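Local coordinates for protein aminoglycoside N(3)-acetyltransferase (Streptomyces griseus, PDB 7LAP) that probably acetylates the 3-amino group of aminoglycoside antibiotics, using acetyl-CoA as donor, and so confers resistance to them, at residues Val100-Ala106 with Glu216-Arg220; Trp81-Tyr87 with Tyr207-Ile211. One frame throughout, in Å; residues are numbered along the deposited sequence.

Contact 1: residues Val100-Ala106 with Glu216-Arg220; sequences VRAHHPA and ERVWR
The end of helix 94-103 meets strand 216-225 through side-chain donors that take up helix-end carbonyls. V100 to H103 are helical. H104 is the first residue to leave helical phi/psi (-66/122), and P105 and A106 continue extended. Residues 216-220 are a regular strand. R217 and W219 direct their CA-CB bonds toward the helix end; V218 between them points away. The nearest CA pairs are R101 with W219, 8.1 Å, and A106 with R217, 5.9 Å.

R217 is stretched out, with chi1 to chi3 all t. R217 NH2 gives hydrogen bonds to R101 O at 3.0 Å and to H104 O at 2.7 Å. R217 NE also bonds H104 O, at 2.8 Å. R217 NH1 makes a weak hydrogen bond to R101 O, 3.4 Å. W219 (chi1 m, chi2 80°) adds NE1 to R101 O at 3.1 Å, so both side chains converge on R101 O. V100 O is taken by H104 N, 2.9 Å. R217 and W219 thus take up carbonyls in the helix's last turn and just past it with a guanidinium and an indole NH. H104 NE2 makes a weak hydrogen bond to D83 O.

Apolar contact is slight. V100 CG1 lies 4.1 Å from W219 CH2, and A106 CB 4.2 Å from R217 CB. The R101 guanidinium lies over the W219 six-membered ring, CZ to centroid 5.6 Å, at most a weak attraction; its salt bridge is to E208.

Strand 204-213 pairs antiparallel with strand 216-225, and its P210 packs on W219. On the helix side, V100 packs on P21 of the second subunit and H104 on G56 of that subunit.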
loop_
_atom_site.group_PDB
_atom_site.type_symbol
_atom_site.label_atom_id
_atom_site.label_comp_id
_atom_site.label_asym_id
_atom_site.label_seq_id
_atom_site.Cartn_x
_atom_site.Cartn_y
_atom_site.Cartn_z
ATOM N N VAL B 100 -1.954 23.374 7.954
ATOM C CA VAL B 100 -1.384 22.689 6.795
ATOM C C VAL B 100 -0.037 23.297 6.423
ATOM O O VAL B 100 0.953 22.582 6.244
ATOM C CB VAL B 100 -2.371 22.731 5.612
ATOM C CG1 VAL B 100 -1.731 22.206 4.338
ATOM C CG2 VAL B 100 -3.610 21.955 5.954
ATOM N N ARG B 101 0.025 24.630 6.315
ATOM C CA ARG B 101 1.260 25.289 5.902
ATOM C C ARG B 101 2.376 25.094 6.918
ATOM O O ARG B 101 3.552 25.015 6.549
ATOM C CB ARG B 101 1.023 26.783 5.700
ATOM C CG ARG B 101 0.418 27.123 4.376
ATOM C CD ARG B 101 1.062 28.361 3.771
ATOM N NE ARG B 101 0.855 28.395 2.324
ATOM C CZ ARG B 101 -0.333 28.582 1.745
ATOM N NH1 ARG B 101 -1.428 28.760 2.488
ATOM N NH2 ARG B 101 -0.431 28.587 0.423
ATOM N N ALA B 102 2.037 25.068 8.203
ATOM C CA ALA B 102 3.052 24.893 9.232
ATOM C C ALA B 102 3.449 23.430 9.422
ATOM O O ALA B 102 4.591 23.154 9.787
ATOM C CB ALA B 102 2.552 25.469 10.557
ATOM N N HIS B 103 2.550 22.472 9.181
ATOM C CA HIS B 103 2.805 21.104 9.643
ATOM C C HIS B 103 2.708 20.005 8.591
ATOM O O HIS B 103 3.085 18.865 8.897
ATOM C CB HIS B 103 1.852 20.747 10.798
ATOM C CG HIS B 103 1.952 21.689 11.954
ATOM N ND1 HIS B 103 3.107 21.837 12.690
ATOM C CD2 HIS B 103 1.067 22.578 12.461
ATOM C CE1 HIS B 103 2.925 22.763 13.612
ATOM N NE2 HIS B 103 1.693 23.225 13.498
ATOM N N HIS B 104 2.199 20.280 7.400
ATOM C CA HIS B 104 2.141 19.227 6.391
ATOM C C HIS B 104 3.549 18.809 5.968
ATOM O O HIS B 104 4.324 19.650 5.504
ATOM C CB HIS B 104 1.339 19.659 5.175
ATOM C CG HIS B 104 0.904 18.511 4.318
ATOM N ND1 HIS B 104 -0.385 18.040 4.310
ATOM C CD2 HIS B 104 1.601 17.718 3.467
ATOM C CE1 HIS B 104 -0.479 17.028 3.462
ATOM N NE2 HIS B 104 0.716 16.809 2.945
ATOM N N PRO B 105 3.915 17.540 6.103
ATOM C CA PRO B 105 5.285 17.139 5.777
ATOM C C PRO B 105 5.592 17.275 4.289
ATOM O O PRO B 105 4.703 17.256 3.434
ATOM C CB PRO B 105 5.341 15.673 6.223
ATOM C CG PRO B 105 3.881 15.200 6.115
ATOM C CD PRO B 105 3.053 16.400 6.471
ATOM N N ALA B 106 6.880 17.432 3.994
ATOM C CA ALA B 106 7.348 17.503 2.619
ATOM C C ALA B 106 7.169 16.168 1.908
ATOM O O ALA B 106 7.328 15.096 2.507
ATOM C CB ALA B 106 8.834 17.859 2.581
ATOM N N GLU B 216 16.020 20.750 3.805
ATOM C CA GLU B 216 15.043 21.519 4.557
ATOM C C GLU B 216 13.723 21.555 3.802
ATOM O O GLU B 216 13.693 21.499 2.572
ATOM C CB GLU B 216 15.542 22.937 4.835
ATOM C CG GLU B 216 16.379 23.108 6.134
ATOM C CD GLU B 216 15.944 22.198 7.300
ATOM O OE1 GLU B 216 14.717 21.971 7.496
ATOM O OE2 GLU B 216 16.852 21.744 8.047
ATOM N N ARG B 217 12.627 21.621 4.550
ATOM C CA ARG B 217 11.303 21.638 3.948
ATOM C C ARG B 217 10.947 23.059 3.544
ATOM O O ARG B 217 11.018 23.980 4.354
ATOM C CB ARG B 217 10.267 21.073 4.921
ATOM C CG ARG B 217 8.833 21.549 4.771
ATOM C CD ARG B 217 8.111 21.138 6.054
ATOM N NE ARG B 217 6.653 21.205 5.989
ATOM C CZ ARG B 217 5.953 22.319 6.164
ATOM N NH1 ARG B 217 6.587 23.465 6.390
ATOM N NH2 ARG B 217 4.623 22.296 6.097
ATOM N N VAL B 218 10.559 23.228 2.290
ATOM C CA VAL B 218 10.135 24.514 1.766
ATOM C C VAL B 218 8.902 24.281 0.915
ATOM O O VAL B 218 8.759 23.238 0.266
ATOM C CB VAL B 218 11.246 25.196 0.927
ATOM C CG1 VAL B 218 12.528 25.349 1.733
ATOM C CG2 VAL B 218 11.504 24.391 -0.314
ATOM N N TRP B 219 8.002 25.259 0.931
ATOM C CA TRP B 219 6.879 25.261 0.006
ATOM C C TRP B 219 7.342 25.769 -1.352
ATOM O O TRP B 219 8.297 26.546 -1.453
ATOM C CB TRP B 219 5.736 26.126 0.547
ATOM C CG TRP B 219 5.028 25.441 1.665
ATOM C CD1 TRP B 219 5.438 25.366 2.962
ATOM C CD2 TRP B 219 3.834 24.642 1.573
ATOM N NE1 TRP B 219 4.563 24.598 3.686
ATOM C CE2 TRP B 219 3.567 24.144 2.859
ATOM C CE3 TRP B 219 2.957 24.324 0.533
ATOM C CZ2 TRP B 219 2.449 23.336 3.140
ATOM C CZ3 TRP B 219 1.857 23.519 0.805
ATOM C CH2 TRP B 219 1.611 23.035 2.099
ATOM N N ARG B 220 6.682 25.288 -2.406
ATOM C CA ARG B 220 6.956 25.734 -3.762
ATOM C C ARG B 220 5.633 25.862 -4.499
ATOM O O ARG B 220 4.707 25.085 -4.260
ATOM C CB ARG B 220 7.891 24.761 -4.519
ATOM C CG ARG B 220 8.456 25.343 -5.794
ATOM C CD ARG B 220 9.520 24.483 -6.464
ATOM N NE ARG B 220 10.070 25.154 -7.650
ATOM C CZ ARG B 220 9.385 25.463 -8.759
ATOM N NH1 ARG B 220 8.099 25.125 -8.904
ATOM N NH2 ARG B 220 10.003 26.094 -9.760
#

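Contact 2: residues Trp81-Tyr87 with Tyr207-Ile211; sequences WNDAPPY and YEQPI
Residues 81-87 form an irregular segment that runs beside strand 204-213. W81 begins a type I beta turn that ends at A84. The CA-CB bond of W81 points toward the strand (chi1 t), and W81 CH2 lies 4.1 Å from P210 CG. Q209 OE1 sits at the ring edge, 4.2 Å from W81 CE3. N82 and D83 form the turn corner, away from the strand; D83 forms a salt bridge with R120 of the second subunit.

From A84 to P86 the backbone is extended, with psi near 150°. A84 CB lies 3.7 Å from Q209 NE2. P85 points toward the strand, and P85 CG touches P210 CD at 3.7 Å and Q209 CG at 3.9 Å. The P85 and Q209 CA atoms are 6.7 Å apart. P86 points away. Y87 (-53/-41, chi1 m) brings its ring to Y207 (chi1 p) in an offset stack, centroids 4.3 Å apart and planes at 7°. Y207 CB also makes a CH-pi contact, 4.2 Å from the Y87 ring centroid. The CA atoms of Y87 and Y207 are 5.4 Å apart. Q209 NE2 lies at the Y87 ring edge, 3.8 Å from Y87 CE1.

The segments share no hydrogen bond. This is buried packing of an irregular loop on one hairpin strand, by prolines, aromatic rings and the Q209 side chain. D138 instead bonds both Y87 OH and Q209 NE2.

The loop connects strand 74-78 of the main mixed sheet to helix 94-103, and its packing fastens the hairpin to it. On strand 216-225, W219 packs against P85 and P210, and F222 meets Y207.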
loop_
_atom_site.group_PDB
_atom_site.type_symbol
_atom_site.label_atom_id
_atom_site.label_comp_id
_atom_site.label_asym_id
_atom_site.label_seq_id
_atom_site.Cartn_x
_atom_site.Cartn_y
_atom_site.Cartn_z
ATOM N N TRP B 81 1.319 11.293 -5.331
ATOM C CA TRP B 81 1.474 11.392 -3.874
ATOM C C TRP B 81 0.098 11.331 -3.220
ATOM O O TRP B 81 -0.689 12.276 -3.357
ATOM C CB TRP B 81 2.180 12.687 -3.496
ATOM C CG TRP B 81 2.450 12.886 -2.046
ATOM C CD1 TRP B 81 2.416 11.926 -1.044
ATOM C CD2 TRP B 81 2.767 14.125 -1.405
ATOM N NE1 TRP B 81 2.683 12.510 0.169
ATOM C CE2 TRP B 81 2.915 13.856 -0.024
ATOM C CE3 TRP B 81 2.982 15.436 -1.870
ATOM C CZ2 TRP B 81 3.267 14.852 0.900
ATOM C CZ3 TRP B 81 3.304 16.436 -0.940
ATOM C CH2 TRP B 81 3.444 16.137 0.426
ATOM N N ASN B 82 -0.195 10.224 -2.514
ATOM C CA ASN B 82 -1.534 10.037 -1.954
ATOM C C ASN B 82 -1.873 11.079 -0.909
ATOM O O ASN B 82 -3.033 11.471 -0.778
ATOM C CB ASN B 82 -1.693 8.658 -1.317
ATOM C CG ASN B 82 -3.144 8.300 -1.117
ATOM O OD1 ASN B 82 -3.855 8.023 -2.081
ATOM N ND2 ASN B 82 -3.613 8.361 0.125
ATOM N N ASP B 83 -0.898 11.515 -0.131
ATOM C CA ASP B 83 -1.184 12.365 1.022
ATOM C C ASP B 83 -0.701 13.797 0.817
ATOM O O ASP B 83 -0.318 14.468 1.776
ATOM C CB ASP B 83 -0.562 11.729 2.257
ATOM C CG ASP B 83 -1.080 10.310 2.445
ATOM O OD1 ASP B 83 -2.295 10.191 2.579
ATOM O OD2 ASP B 83 -0.313 9.329 2.346
ATOM N N ALA B 84 -0.718 14.270 -0.430
ATOM C CA ALA B 84 -0.403 15.667 -0.714
ATOM C C ALA B 84 -1.475 16.572 -0.123
ATOM O O ALA B 84 -2.620 16.161 0.012
ATOM C CB ALA B 84 -0.328 15.887 -2.220
ATOM N N PRO B 85 -1.134 17.807 0.249
ATOM C CA PRO B 85 -2.174 18.764 0.594
ATOM C C PRO B 85 -3.057 19.005 -0.615
ATOM O O PRO B 85 -2.572 18.995 -1.754
ATOM C CB PRO B 85 -1.390 20.033 0.985
ATOM C CG PRO B 85 -0.123 19.936 0.215
ATOM C CD PRO B 85 0.202 18.441 0.217
ATOM N N PRO B 86 -4.361 19.170 -0.421
ATOM C CA PRO B 86 -5.245 19.413 -1.570
ATOM C C PRO B 86 -4.873 20.709 -2.286
ATOM O O PRO B 86 -4.357 21.644 -1.676
ATOM C CB PRO B 86 -6.636 19.505 -0.932
ATOM C CG PRO B 86 -6.369 19.943 0.500
ATOM C CD PRO B 86 -5.056 19.288 0.870
ATOM N N TYR B 87 -5.114 20.738 -3.608
ATOM C CA TYR B 87 -4.823 21.936 -4.396
ATOM C C TYR B 87 -5.482 23.163 -3.794
ATOM O O TYR B 87 -4.879 24.239 -3.734
ATOM C CB TYR B 87 -5.320 21.778 -5.829
ATOM C CG TYR B 87 -4.472 20.929 -6.740
ATOM C CD1 TYR B 87 -3.337 20.274 -6.283
ATOM C CD2 TYR B 87 -4.830 20.773 -8.076
ATOM C CE1 TYR B 87 -2.572 19.487 -7.142
ATOM C CE2 TYR B 87 -4.090 19.993 -8.935
ATOM C CZ TYR B 87 -2.960 19.350 -8.471
ATOM O OH TYR B 87 -2.235 18.580 -9.361
ATOM N N TYR B 207 -0.691 25.492 -7.891
ATOM C CA TYR B 207 -0.897 24.960 -6.552
ATOM C C TYR B 207 0.431 25.043 -5.819
ATOM O O TYR B 207 1.477 25.324 -6.413
ATOM C CB TYR B 207 -1.454 23.520 -6.592
ATOM C CG TYR B 207 -0.570 22.600 -7.379
ATOM C CD1 TYR B 207 -0.727 22.463 -8.754
ATOM C CD2 TYR B 207 0.465 21.902 -6.756
ATOM C CE1 TYR B 207 0.111 21.636 -9.484
ATOM C CE2 TYR B 207 1.299 21.078 -7.471
ATOM C CZ TYR B 207 1.115 20.945 -8.828
ATOM O OH TYR B 207 1.964 20.141 -9.526
ATOM N N GLU B 208 0.393 24.826 -4.522
ATOM C CA GLU B 208 1.620 24.785 -3.751
ATOM C C GLU B 208 1.727 23.434 -3.078
ATOM O O GLU B 208 0.722 22.803 -2.776
ATOM C CB GLU B 208 1.664 25.889 -2.720
ATOM C CG GLU B 208 1.326 27.219 -3.322
ATOM C CD GLU B 208 1.052 28.251 -2.273
ATOM O OE1 GLU B 208 1.951 28.488 -1.443
ATOM O OE2 GLU B 208 -0.064 28.809 -2.270
ATOM N N GLN B 209 2.954 22.978 -2.871
ATOM C CA GLN B 209 3.144 21.703 -2.204
ATOM C C GLN B 209 4.498 21.748 -1.526
ATOM O O GLN B 209 5.420 22.404 -2.029
ATOM C CB GLN B 209 3.047 20.527 -3.186
ATOM C CG GLN B 209 1.613 19.946 -3.276
ATOM C CD GLN B 209 1.474 18.914 -4.354
ATOM O OE1 GLN B 209 2.468 18.392 -4.848
ATOM N NE2 GLN B 209 0.245 18.593 -4.720
ATOM N N PRO B 210 4.633 21.114 -0.365
ATOM C CA PRO B 210 5.910 21.140 0.350
ATOM C C PRO B 210 6.862 20.102 -0.227
ATOM O O PRO B 210 6.509 18.928 -0.392
ATOM C CB PRO B 210 5.514 20.805 1.791
ATOM C CG PRO B 210 4.275 19.984 1.645
ATOM C CD PRO B 210 3.558 20.464 0.415
ATOM N N ILE B 211 8.080 20.552 -0.533
ATOM C CA ILE B 211 9.171 19.679 -0.930
ATOM C C ILE B 211 10.360 19.902 0.009
ATOM O O ILE B 211 10.368 20.788 0.864
ATOM C CB ILE B 211 9.579 19.878 -2.406
ATOM C CG1 ILE B 211 9.997 21.321 -2.665
ATOM C CG2 ILE B 211 8.422 19.513 -3.327
ATOM C CD1 ILE B 211 11.057 21.491 -3.758
#

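In the fold
Both contacts use the two-stranded hairpin: contact 1 its strand 216-225, contact 2 its strand 204-213. V218 N and I211 O, 2.8 Å apart, probably hydrogen-bond across it. Contact 2 is buried and held by packing, mostly apolar. Contact 1 is only partly buried and held largely by hydrogen bonds. It lies farther out, its centre about 26 Å from the chain centre against about 18 Å. The contact centres are about 9 Å apart. A salt bridge, R101 NH2 to E208 OE2 at 2.7 Å, connects the helix end of contact 1 to the strand of contact 2. H104 packs on P85, H104 NE2 to P85 CD 3.2 Å. Both contacts also touch the second subunit.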